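PDB 4JGI: cobalamin-binding protein from Desulfitobacterium hafniense, which binds methylcobalamin through a Rossmann-like domain and probably serves as the methyl-carrying corrinoid protein of an O-demethylase system. Local coordinates for residues S12-G17 with I64-I69; R89-L94 with G117-D122; V144-V149 with L173-G178. One frame throughout, in Å; residues are numbered along the deposited sequence.

Contact 1 (S12-G17 with I64-I69); sequences SDLDEG and IFAGEI
The helical bond from I69 N to F65 O, 2.8 Å long, ties together the turn of helix 60-77 on which L14 and E16 pack. All that passes between the two segments is apolar. L14 carries most of it with one branch: CD2 comes down on the backbone and methyl of A66, 3.9 Å from A66 CB, and also meets the tip of I69, 4.1 Å from I69 CD1. The other branch, CD1, only brushes F65 CB, and the F65 ring turns away. L14 CG, anti to the carbonyl carbon (chi1 -61°), is thereby carried toward helix 60-77. L14 has positive phi and closes a Schellman motif after helix 4-12. D15 follows as N-cap of helix 16-29, its OD1 bonded to A18 N. From the first turn of that helix E16 crosses I69 obliquely, touching it with carbons rather than charge: E16 CG lies 3.9 Å from I69 CD1, and E16 CD 4.0 Å from I69 CG1. An alanine at I69 would probably open a gap between L14 CD2 and the E16 chain, leaving the glutamate free to turn. Behind the contact, L14 and A66 both rest on V49 of helix 32-54, while A66 and I69 touch M11 of helix 4-12. The short turn between helices 4-12 and 16-29 is thus seated on the last long helix of the N-terminal B12-binding region, an all-helical bundle like the one that caps cobalamin in methionine synthase.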
ATOM      1  N   SER A  12      -8.228 -13.415   3.829  1.00 18.43           N
ATOM      2  CA  SER A  12      -8.617 -13.561   2.445  1.00 18.66           C
ATOM      3  C   SER A  12     -10.127 -13.578   2.259  1.00 19.66           C
ATOM      4  O   SER A  12     -10.626 -12.940   1.287  1.00 21.25           O
ATOM      5  CB  SER A  12      -8.010 -14.847   1.873  1.00 19.32           C
ATOM      6  OG  SER A  12      -8.391 -15.014   0.528  1.00 22.78           O
ATOM      7  N   ASP A  13     -10.837 -14.292   3.167  1.00 19.78           N
ATOM      8  CA  ASP A  13     -12.266 -14.415   3.108  1.00 20.02           C
ATOM      9  C   ASP A  13     -12.998 -13.167   3.665  1.00 19.41           C
ATOM     10  O   ASP A  13     -14.259 -13.111   3.642  1.00 21.89           O
ATOM     11  CB  ASP A  13     -12.709 -15.626   3.995  1.00 20.40           C
ATOM     12  CG  ASP A  13     -12.337 -16.956   3.383  1.00 24.90           C
ATOM     13  OD1 ASP A  13     -12.034 -17.048   2.194  1.00 28.47           O
ATOM     14  OD2 ASP A  13     -12.367 -17.968   4.127  1.00 27.44           O
ATOM     15  N   LEU A  14     -12.249 -12.233   4.243  1.00 20.67           N
ATOM     16  CA  LEU A  14     -12.827 -11.021   4.871  1.00 19.99           C
ATOM     17  C   LEU A  14     -13.812 -11.424   5.987  1.00 23.58           C
ATOM     18  O   LEU A  14     -14.886 -10.749   6.122  1.00 27.38           O
ATOM     19  CB  LEU A  14     -13.477 -10.113   3.850  1.00 24.76           C
ATOM     20  CG  LEU A  14     -12.519  -9.582   2.791  1.00 26.39           C
ATOM     21  CD1 LEU A  14     -13.217  -8.734   1.719  1.00 32.26           C
ATOM     22  CD2 LEU A  14     -11.397  -8.853   3.456  1.00 30.58           C
ATOM     23  N   ASP A  15     -13.419 -12.477   6.754  1.00 24.45           N
ATOM     24  CA  ASP A  15     -14.299 -13.166   7.756  1.00 22.21           C
ATOM     25  C   ASP A  15     -13.979 -12.525   9.111  1.00 23.15           C
ATOM     26  O   ASP A  15     -13.071 -12.983   9.838  1.00 24.14           O
ATOM     27  CB  ASP A  15     -14.142 -14.672   7.783  1.00 25.53           C
ATOM     28  CG  ASP A  15     -15.060 -15.375   8.810  1.00 38.74           C
ATOM     29  OD1 ASP A  15     -15.705 -14.735   9.673  1.00 37.42           O
ATOM     30  OD2 ASP A  15     -15.075 -16.622   8.778  1.00 43.90           O
ATOM     31  N   GLU A  16     -14.756 -11.487   9.464  1.00 25.08           N
ATOM     32  CA  GLU A  16     -14.489 -10.772  10.663  1.00 25.24           C
ATOM     33  C   GLU A  16     -14.650 -11.606  11.920  1.00 23.89           C
ATOM     34  O   GLU A  16     -13.963 -11.346  12.931  1.00 23.69           O
ATOM     35  CB  GLU A  16     -15.332  -9.497  10.732  1.00 31.88           C
ATOM     36  CG  GLU A  16     -14.749  -8.448   9.892  1.00 44.98           C
ATOM     37  CD  GLU A  16     -15.324  -7.127  10.285  1.00 58.11           C
ATOM     38  OE1 GLU A  16     -16.476  -6.821   9.802  1.00 61.69           O
ATOM     39  OE2 GLU A  16     -14.628  -6.469  11.131  1.00 54.65           O
ATOM     40  N   GLY A  17     -15.540 -12.594  11.879  1.00 23.99           N
ATOM     41  CA  GLY A  17     -15.691 -13.494  13.046  1.00 27.66           C
ATOM     42  C   GLY A  17     -14.387 -14.217  13.294  1.00 27.40           C
ATOM     43  O   GLY A  17     -13.869 -14.231  14.410  1.00 25.22           O
ATOM     44  N   ILE A  64     -11.963  -1.858  -0.228  1.00 17.18           N
ATOM     45  CA  ILE A  64     -12.171  -0.933   0.831  1.00 15.70           C
ATOM     46  C   ILE A  64     -12.261  -1.660   2.176  1.00 15.76           C
ATOM     47  O   ILE A  64     -11.611  -1.310   3.175  1.00 17.97           O
ATOM     48  CB  ILE A  64     -13.432  -0.121   0.514  1.00 16.73           C
ATOM     49  CG1 ILE A  64     -13.205   0.704  -0.748  1.00 18.36           C
ATOM     50  CG2 ILE A  64     -13.807   0.769   1.738  1.00 18.32           C
ATOM     51  CD1 ILE A  64     -14.440   1.387  -1.252  1.00 23.91           C
ATOM     52  N   PHE A  65     -13.078  -2.714   2.191  1.00 15.47           N
ATOM     53  CA  PHE A  65     -13.260  -3.526   3.377  1.00 16.00           C
ATOM     54  C   PHE A  65     -11.967  -4.107   3.922  1.00 17.73           C
ATOM     55  O   PHE A  65     -11.709  -4.016   5.125  1.00 17.88           O
ATOM     56  CB  PHE A  65     -14.258  -4.655   3.200  1.00 17.18           C
ATOM     57  CG  PHE A  65     -15.655  -4.255   2.704  1.00 16.73           C
ATOM     58  CD1 PHE A  65     -16.185  -2.974   2.795  1.00 16.39           C
ATOM     59  CD2 PHE A  65     -16.420  -5.217   2.115  1.00 16.01           C
ATOM     60  CE1 PHE A  65     -17.426  -2.701   2.283  1.00 17.08           C
ATOM     61  CE2 PHE A  65     -17.639  -4.959   1.602  1.00 18.72           C
ATOM     62  CZ  PHE A  65     -18.131  -3.677   1.646  1.00 18.12           C
ATOM     63  N   ALA A  66     -11.131  -4.618   3.011  1.00 17.53           N
ATOM     64  CA  ALA A  66      -9.939  -5.250   3.444  1.00 16.88           C
ATOM     65  C   ALA A  66      -9.043  -4.337   4.203  1.00 16.46           C
ATOM     66  O   ALA A  66      -8.431  -4.730   5.227  1.00 17.51           O
ATOM     67  CB  ALA A  66      -9.197  -5.849   2.245  1.00 18.02           C
ATOM     68  N   GLY A  67      -8.846  -3.117   3.684  1.00 17.36           N
ATOM     69  CA  GLY A  67      -8.033  -2.193   4.401  1.00 15.58           C
ATOM     70  C   GLY A  67      -8.500  -1.837   5.816  1.00 15.57           C
ATOM     71  O   GLY A  67      -7.730  -1.758   6.769  1.00 17.16           O
ATOM     72  N   GLU A  68      -9.811  -1.609   5.909  1.00 17.25           N
ATOM     73  CA  GLU A  68     -10.404  -1.286   7.181  1.00 16.98           C
ATOM     74  C   GLU A  68     -10.351  -2.450   8.152  1.00 15.71           C
ATOM     75  O   GLU A  68     -10.082  -2.265   9.334  1.00 16.37           O
ATOM     76  CB  GLU A  68     -11.842  -0.827   7.020  1.00 16.74           C
ATOM     77  CG  GLU A  68     -11.982   0.398   6.112  1.00 16.69           C
ATOM     78  CD  GLU A  68     -11.186   1.648   6.423  1.00 31.89           C
ATOM     79  OE1 GLU A  68     -10.776   1.850   7.553  1.00 39.79           O
ATOM     80  OE2 GLU A  68     -10.912   2.411   5.484  1.00 31.56           O
ATOM     81  N   ILE A  69     -10.531  -3.656   7.625  1.00 15.14           N
ATOM     82  CA  ILE A  69     -10.467  -4.868   8.466  1.00 16.74           C
ATOM     83  C   ILE A  69      -9.040  -5.130   8.962  1.00 15.92           C
ATOM     84  O   ILE A  69      -8.755  -5.381  10.154  1.00 16.73           O
ATOM     85  CB  ILE A  69     -11.013  -6.092   7.705  1.00 18.99           C
ATOM     86  CG1 ILE A  69     -12.557  -5.977   7.582  1.00 18.62           C
ATOM     87  CG2 ILE A  69     -10.625  -7.440   8.329  1.00 20.61           C
ATOM     88  CD1 ILE A  69     -13.159  -6.961   6.634  1.00 20.03           C
TER

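Contact 2 (R89-L94 with G117-D122); sequences RAKIVL and GFEVFD
E119 holds CG anti to its backbone N (chi1 177°) and runs out extended, while K91 folds back only at its last torsion (chi4 -66°), which sets NZ beside the carboxylate. The two chains lie side by side, pointing the same way, and K91 NZ meets E119 OE1 at 3.0 Å nearly in line with the C-O bond. R89 crosses E119 at about a right angle. Its chain bends at chi3, and the guanidinium lies with one face over E119 CB, with CZ 3.8 Å from that CB and its plane 24° from the carboxylate. R89 NH2 is 3.7 Å from E119 OE2, a long pairing of charges only, because the oxygen is well out of the guanidinium plane. E119 thus probably feels two positive charges.

On the same face K91 borders the F121 ring: its CB lies in the ring plane, and K91 CG is 3.9 Å from F121 CE1. On the opposite face I92 puts CD1 over the F118 ring, 4.0 Å from its centroid, in a CH-pi contact, and L94 CD2 packs on V120 CG1 at 3.9 Å. D122, on this face too, directs its carboxylate to R110 and K106 of helix 104-115. Between the two faces, backbone bonds alternate from strand to strand: E119 N to A90 O, I92 N to E119 O, F121 N to I92 O (2.8 Å) and L94 N to F121 O. G117, with positive phi, ends helix 104-115 in a Schellman motif and leads into strand 119-122, an outermost strand of the sheet. Strand 91-96, that helix and strand 119-122 form a beta-alpha-beta unit of the Rossmann-like B12-binding domain.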
ATOM      1  N   ARG A  89       9.132   2.504  11.068  1.00 42.61           N
ATOM      2  CA  ARG A  89       8.298   2.202   9.890  1.00 40.53           C
ATOM      3  C   ARG A  89       8.909   2.684   8.565  1.00 33.68           C
ATOM      4  O   ARG A  89       9.452   3.829   8.529  1.00 34.70           O
ATOM      5  CB  ARG A  89       6.956   2.918  10.072  1.00 31.21           C
ATOM      6  CG  ARG A  89       6.152   2.326  11.212  1.00 41.86           C
ATOM      7  CD  ARG A  89       4.855   3.117  11.355  1.00 45.51           C
ATOM      8  NE  ARG A  89       5.152   4.498  11.716  1.00 43.41           N
ATOM      9  CZ  ARG A  89       4.266   5.498  11.770  1.00 54.77           C
ATOM     10  NH1 ARG A  89       2.983   5.321  11.448  1.00 54.11           N
ATOM     11  NH2 ARG A  89       4.681   6.710  12.129  1.00 46.32           N
ATOM     12  N   ALA A  90       8.742   1.902   7.470  1.00 26.26           N
ATOM     13  CA  ALA A  90       9.161   2.423   6.167  1.00 20.38           C
ATOM     14  C   ALA A  90       8.193   3.536   5.753  1.00 20.14           C
ATOM     15  O   ALA A  90       7.052   3.560   6.185  1.00 22.85           O
ATOM     16  CB  ALA A  90       9.177   1.362   5.134  1.00 25.32           C
ATOM     17  N   LYS A  91       8.698   4.471   4.997  1.00 21.70           N
ATOM     18  CA  LYS A  91       7.973   5.685   4.672  1.00 19.74           C
ATOM     19  C   LYS A  91       7.626   5.701   3.208  1.00 17.94           C
ATOM     20  O   LYS A  91       8.417   5.342   2.368  1.00 18.82           O
ATOM     21  CB  LYS A  91       8.794   6.900   5.005  1.00 21.65           C
ATOM     22  CG  LYS A  91       9.126   7.156   6.458  1.00 24.51           C
ATOM     23  CD  LYS A  91      10.098   8.364   6.548  1.00 31.58           C
ATOM     24  CE  LYS A  91      10.966   8.259   7.781  1.00 44.62           C
ATOM     25  NZ  LYS A  91      10.142   8.380   9.002  1.00 61.97           N
ATOM     26  N   ILE A  92       6.396   6.123   2.909  1.00 17.36           N
ATOM     27  CA  ILE A  92       5.900   6.313   1.579  1.00 16.04           C
ATOM     28  C   ILE A  92       5.388   7.724   1.389  1.00 16.83           C
ATOM     29  O   ILE A  92       4.629   8.216   2.249  1.00 19.36           O
ATOM     30  CB  ILE A  92       4.707   5.409   1.241  1.00 17.76           C
ATOM     31  CG1 ILE A  92       5.064   3.959   1.432  1.00 19.40           C
ATOM     32  CG2 ILE A  92       4.284   5.644  -0.193  1.00 18.51           C
ATOM     33  CD1 ILE A  92       3.966   2.956   1.173  1.00 21.73           C
ATOM     34  N   VAL A  93       5.870   8.444   0.350  1.00 14.78           N
ATOM     35  CA  VAL A  93       5.294   9.714  -0.016  1.00 15.67           C
ATOM     36  C   VAL A  93       4.339   9.398  -1.155  1.00 14.62           C
ATOM     37  O   VAL A  93       4.743   8.783  -2.161  1.00 15.45           O
ATOM     38  CB  VAL A  93       6.372  10.748  -0.435  1.00 15.61           C
ATOM     39  CG1 VAL A  93       5.734  11.937  -1.108  1.00 17.56           C
ATOM     40  CG2 VAL A  93       7.211  11.181   0.751  1.00 18.08           C
ATOM     41  N   LEU A  94       3.088   9.779  -0.997  1.00 14.53           N
ATOM     42  CA  LEU A  94       1.969   9.349  -1.864  1.00 14.55           C
ATOM     43  C   LEU A  94       1.240  10.544  -2.413  1.00 14.79           C
ATOM     44  O   LEU A  94       0.932  11.441  -1.659  1.00 16.42           O
ATOM     45  CB  LEU A  94       1.030   8.465  -1.034  1.00 17.41           C
ATOM     46  CG  LEU A  94      -0.223   7.887  -1.699  1.00 16.76           C
ATOM     47  CD1 LEU A  94       0.178   6.969  -2.874  1.00 16.75           C
ATOM     48  CD2 LEU A  94      -1.077   7.099  -0.693  1.00 17.81           C
ATOM     49  N   GLY A 117       1.719  -1.158   8.214  1.00 23.53           N
ATOM     50  CA  GLY A 117       2.824  -0.612   8.979  1.00 24.85           C
ATOM     51  C   GLY A 117       3.673   0.412   8.298  1.00 25.53           C
ATOM     52  O   GLY A 117       4.758   0.739   8.815  1.00 26.27           O
ATOM     53  N   PHE A 118       3.197   0.985   7.180  1.00 20.64           N
ATOM     54  CA  PHE A 118       3.978   2.048   6.572  1.00 17.96           C
ATOM     55  C   PHE A 118       3.581   3.397   7.163  1.00 20.76           C
ATOM     56  O   PHE A 118       2.393   3.618   7.476  1.00 22.28           O
ATOM     57  CB  PHE A 118       3.779   2.124   5.066  1.00 16.28           C
ATOM     58  CG  PHE A 118       4.339   0.969   4.270  1.00 18.93           C
ATOM     59  CD1 PHE A 118       3.597  -0.170   4.062  1.00 21.02           C
ATOM     60  CD2 PHE A 118       5.643   0.997   3.801  1.00 19.32           C
ATOM     61  CE1 PHE A 118       4.099  -1.242   3.375  1.00 23.58           C
ATOM     62  CE2 PHE A 118       6.154  -0.123   3.104  1.00 19.10           C
ATOM     63  CZ  PHE A 118       5.392  -1.239   2.938  1.00 24.75           C
ATOM     64  N   GLU A 119       4.505   4.339   7.249  1.00 20.15           N
ATOM     65  CA  GLU A 119       4.195   5.753   7.535  1.00 19.11           C
ATOM     66  C   GLU A 119       3.958   6.431   6.185  1.00 23.35           C
ATOM     67  O   GLU A 119       4.862   6.421   5.315  1.00 22.09           O
ATOM     68  CB  GLU A 119       5.321   6.423   8.249  1.00 23.38           C
ATOM     69  CG  GLU A 119       5.040   7.903   8.495  1.00 26.25           C
ATOM     70  CD  GLU A 119       6.050   8.583   9.415  1.00 34.15           C
ATOM     71  OE1 GLU A 119       7.214   8.130   9.449  1.00 33.42           O
ATOM     72  OE2 GLU A 119       5.669   9.635  10.034  1.00 34.60           O
ATOM     73  N   VAL A 120       2.729   6.888   5.936  1.00 20.46           N
ATOM     74  CA  VAL A 120       2.347   7.360   4.672  1.00 18.21           C
ATOM     75  C   VAL A 120       2.165   8.890   4.778  1.00 18.96           C
ATOM     76  O   VAL A 120       1.363   9.398   5.615  1.00 21.80           O
ATOM     77  CB  VAL A 120       1.077   6.655   4.174  1.00 20.26           C
ATOM     78  CG1 VAL A 120       0.637   7.253   2.858  1.00 23.32           C
ATOM     79  CG2 VAL A 120       1.274   5.117   4.073  1.00 22.56           C
ATOM     80  N   PHE A 121       2.878   9.603   3.936  1.00 18.36           N
ATOM     81  CA  PHE A 121       2.734  11.055   3.768  1.00 17.34           C
ATOM     82  C   PHE A 121       1.861  11.306   2.521  1.00 19.43           C
ATOM     83  O   PHE A 121       2.346  11.258   1.375  1.00 19.26           O
ATOM     84  CB  PHE A 121       4.056  11.740   3.656  1.00 19.51           C
ATOM     85  CG  PHE A 121       4.978  11.478   4.807  1.00 19.54           C
ATOM     86  CD1 PHE A 121       5.787  10.365   4.871  1.00 23.59           C
ATOM     87  CD2 PHE A 121       5.016  12.392   5.889  1.00 23.38           C
ATOM     88  CE1 PHE A 121       6.610  10.113   5.949  1.00 30.51           C
ATOM     89  CE2 PHE A 121       5.828  12.138   6.998  1.00 27.29           C
ATOM     90  CZ  PHE A 121       6.642  10.997   6.999  1.00 25.68           C
ATOM     91  N   ASP A 122       0.555  11.468   2.774  1.00 19.64           N
ATOM     92  CA  ASP A 122      -0.396  11.725   1.729  1.00 17.59           C
ATOM     93  C   ASP A 122      -0.486  13.167   1.354  1.00 18.93           C
ATOM     94  O   ASP A 122      -0.889  14.001   2.201  1.00 23.79           O
ATOM     95  CB  ASP A 122      -1.749  11.135   2.138  1.00 20.18           C
ATOM     96  CG  ASP A 122      -2.846  11.430   1.148  1.00 23.59           C
ATOM     97  OD1 ASP A 122      -2.563  11.569  -0.060  1.00 22.62           O
ATOM     98  OD2 ASP A 122      -4.039  11.405   1.614  1.00 26.20           O
TER
HETATM   99  O   HOH W   1       7.616  -0.578   7.785  1.00 38.41           O

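Contact 3 (V144-V149 with L173-G178); sequences VGLSGV and LKVIIG
S147 and G178 meet where the paired strands end at the cobalamin. S147 OG, anti to its own backbone N (chi1 -169°), hydrogen-bonds N3B of methylcobalamin, the dimethylbenzimidazole nitrogen that binds cobalt in the base-on form; with H102 as axial ligand of the cobalt, this fits the base-off, histidine-on state. Across the pair G178 O accepts G148 N at 3.2 Å and takes a CA-H...O contact from S147 CA at 3.3 Å. G145 and G178 present no side chain to the face carrying S147, and both belong to the pocket; I176 CG2 covers the first of them, 3.9 Å from G145 CA.

Regular parallel pairing fixes these residues in turn. V144 N binds K174 O, I176 N binds V144 O at 2.9 Å, L146 N binds I176 O, and G178 N binds L146 O at 2.9 Å. On the other face the side chains are aliphatic: V144 CG2 packs on L173 CD2 at 3.9 Å, and L146 CB lies 4.2 Å from I177 CG2.

That aliphatic face is covered by helix 129-139, over V144, L146 and L173, and by helix 151-166, whose M157 touches L146 and I177. I176 points the opposite way, onto I205 and W209 of helix 199-209. In the sheet, strand 143-147 is flanked by 91-96, and strand 174-178 by the short strand 194-195.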
ATOM      1  N   VAL A 144       8.142   6.272  -3.241  1.00 14.91           N
ATOM      2  CA  VAL A 144       7.255   7.299  -3.752  1.00 15.10           C
ATOM      3  C   VAL A 144       6.173   6.622  -4.564  1.00 15.97           C
ATOM      4  O   VAL A 144       6.470   5.829  -5.448  1.00 16.76           O
ATOM      5  CB  VAL A 144       7.980   8.311  -4.618  1.00 15.69           C
ATOM      6  CG1 VAL A 144       6.993   9.362  -5.181  1.00 19.20           C
ATOM      7  CG2 VAL A 144       9.022   9.024  -3.796  1.00 19.67           C
ATOM      8  N   GLY A 145       4.900   6.860  -4.194  1.00 15.89           N
ATOM      9  CA  GLY A 145       3.758   6.277  -4.907  1.00 15.42           C
ATOM     10  C   GLY A 145       2.962   7.391  -5.573  1.00 15.25           C
ATOM     11  O   GLY A 145       2.622   8.409  -4.921  1.00 16.47           O
ATOM     12  N   LEU A 146       2.726   7.216  -6.850  1.00 14.08           N
ATOM     13  CA  LEU A 146       2.112   8.188  -7.698  1.00 15.12           C
ATOM     14  C   LEU A 146       0.850   7.590  -8.350  1.00 14.22           C
ATOM     15  O   LEU A 146       0.899   6.496  -8.928  1.00 16.85           O
ATOM     16  CB  LEU A 146       3.012   8.667  -8.821  1.00 14.69           C
ATOM     17  CG  LEU A 146       4.373   9.207  -8.373  1.00 15.64           C
ATOM     18  CD1 LEU A 146       5.280   9.492  -9.571  1.00 18.99           C
ATOM     19  CD2 LEU A 146       4.276  10.372  -7.482  1.00 18.06           C
ATOM     20  N   SER A 147      -0.253   8.324  -8.238  1.00 15.52           N
ATOM     21  CA  SER A 147      -1.561   7.983  -8.838  1.00 16.50           C
ATOM     22  C   SER A 147      -1.936   8.937  -9.966  1.00 16.35           C
ATOM     23  O   SER A 147      -1.749  10.115  -9.830  1.00 17.82           O
ATOM     24  CB  SER A 147      -2.653   7.969  -7.713  1.00 17.30           C
ATOM     25  OG  SER A 147      -3.903   7.403  -8.161  1.00 17.12           O
ATOM     26  N   GLY A 148      -2.539   8.379 -10.985  1.00 17.68           N
ATOM     27  CA  GLY A 148      -3.099   9.194 -12.026  1.00 20.19           C
ATOM     28  C   GLY A 148      -3.825   8.380 -13.043  1.00 17.80           C
ATOM     29  O   GLY A 148      -3.583   7.175 -13.203  1.00 19.23           O
ATOM     30  N   VAL A 149      -4.650   9.100 -13.834  1.00 21.70           N
ATOM     31  CA  VAL A 149      -5.356   8.472 -14.940  1.00 21.73           C
ATOM     32  C   VAL A 149      -5.281   9.276 -16.236  1.00 23.15           C
ATOM     33  O   VAL A 149      -5.020   8.690 -17.310  1.00 23.87           O
ATOM     34  CB  VAL A 149      -6.841   8.125 -14.614  1.00 26.04           C
ATOM     35  CG1 VAL A 149      -7.466   9.276 -13.922  1.00 33.43           C
ATOM     36  CG2 VAL A 149      -7.627   7.829 -15.913  1.00 27.89           C
ATOM     37  N   LEU A 173      15.519   5.538  -3.790  1.00 20.74           N
ATOM     38  CA  LEU A 173      14.133   5.199  -3.456  1.00 20.34           C
ATOM     39  C   LEU A 173      13.540   4.357  -4.565  1.00 20.08           C
ATOM     40  O   LEU A 173      14.087   4.225  -5.644  1.00 19.74           O
ATOM     41  CB  LEU A 173      13.313   6.435  -3.192  1.00 20.31           C
ATOM     42  CG  LEU A 173      13.387   7.495  -4.275  1.00 21.85           C
ATOM     43  CD1 LEU A 173      12.403   7.150  -5.390  1.00 21.56           C
ATOM     44  CD2 LEU A 173      12.965   8.825  -3.690  1.00 24.57           C
ATOM     45  N   LYS A 174      12.356   3.801  -4.310  1.00 17.27           N
ATOM     46  CA  LYS A 174      11.647   3.067  -5.287  1.00 16.65           C
ATOM     47  C   LYS A 174      10.391   3.884  -5.634  1.00 16.87           C
ATOM     48  O   LYS A 174       9.808   4.479  -4.746  1.00 18.25           O
ATOM     49  CB  LYS A 174      11.225   1.750  -4.653  1.00 18.56           C
ATOM     50  CG  LYS A 174      12.401   0.827  -4.351  1.00 22.33           C
ATOM     51  CD  LYS A 174      13.023   0.317  -5.610  1.00 28.32           C
ATOM     52  CE  LYS A 174      14.199  -0.626  -5.278  1.00 38.69           C
ATOM     53  NZ  LYS A 174      14.624  -1.194  -6.559  1.00 46.76           N
ATOM     54  N   VAL A 175       9.983   3.836  -6.877  1.00 15.20           N
ATOM     55  CA  VAL A 175       8.799   4.526  -7.404  1.00 16.05           C
ATOM     56  C   VAL A 175       7.786   3.498  -7.853  1.00 16.36           C
ATOM     57  O   VAL A 175       8.070   2.655  -8.685  1.00 17.91           O
ATOM     58  CB  VAL A 175       9.094   5.442  -8.567  1.00 16.88           C
ATOM     59  CG1 VAL A 175       7.842   6.130  -9.056  1.00 18.19           C
ATOM     60  CG2 VAL A 175      10.127   6.511  -8.108  1.00 19.26           C
ATOM     61  N   ILE A 176       6.573   3.568  -7.275  1.00 16.36           N
ATOM     62  CA  ILE A 176       5.451   2.714  -7.696  1.00 15.70           C
ATOM     63  C   ILE A 176       4.342   3.632  -8.232  1.00 15.17           C
ATOM     64  O   ILE A 176       4.048   4.658  -7.623  1.00 15.56           O
ATOM     65  CB  ILE A 176       4.992   1.759  -6.584  1.00 16.60           C
ATOM     66  CG1 ILE A 176       3.928   0.796  -7.129  1.00 18.28           C
ATOM     67  CG2 ILE A 176       4.446   2.496  -5.373  1.00 16.90           C
ATOM     68  CD1 ILE A 176       3.613  -0.316  -6.154  1.00 19.90           C
ATOM     69  N   ILE A 177       3.737   3.224  -9.347  1.00 17.05           N
ATOM     70  CA  ILE A 177       2.638   3.971  -9.925  1.00 16.77           C
ATOM     71  C   ILE A 177       1.376   3.092  -9.905  1.00 17.45           C
ATOM     72  O   ILE A 177       1.418   1.862  -9.962  1.00 18.87           O
ATOM     73  CB  ILE A 177       2.930   4.503 -11.343  1.00 16.25           C
ATOM     74  CG1 ILE A 177       3.115   3.304 -12.319  1.00 19.09           C
ATOM     75  CG2 ILE A 177       4.172   5.410 -11.241  1.00 18.56           C
ATOM     76  CD1 ILE A 177       3.259   3.739 -13.743  1.00 22.27           C
ATOM     77  N   GLY A 178       0.255   3.815  -9.853  1.00 18.39           N
ATOM     78  CA  GLY A 178      -1.057   3.192  -9.932  1.00 17.40           C
ATOM     79  C   GLY A 178      -2.045   4.141 -10.528  1.00 18.74           C
ATOM     80  O   GLY A 178      -1.792   5.309 -10.761  1.00 16.99           O
TER

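Contacts 2 and 3 belong to one parallel sheet and touch directly: G145 N probably donates a hydrogen bond to V93 O at 2.8 Å. L94 CD1 packs 3.5 Å from G145 O. Their centres are about 12 Å apart, and both line the cobalamin pocket, contact 2 through L94 (side chain about 4 Å from the ligand), contact 3 through G145, L146, S147, V149, I176 and G178, the S147 side chain about 3 Å from it. Contact 1, earlier in the chain, stands apart in the helical N-terminal region, its centre about 22 Å from that of contact 2 and about 25 Å from that of contact 3. The A66 side chain is about 10 Å from the cobalamin.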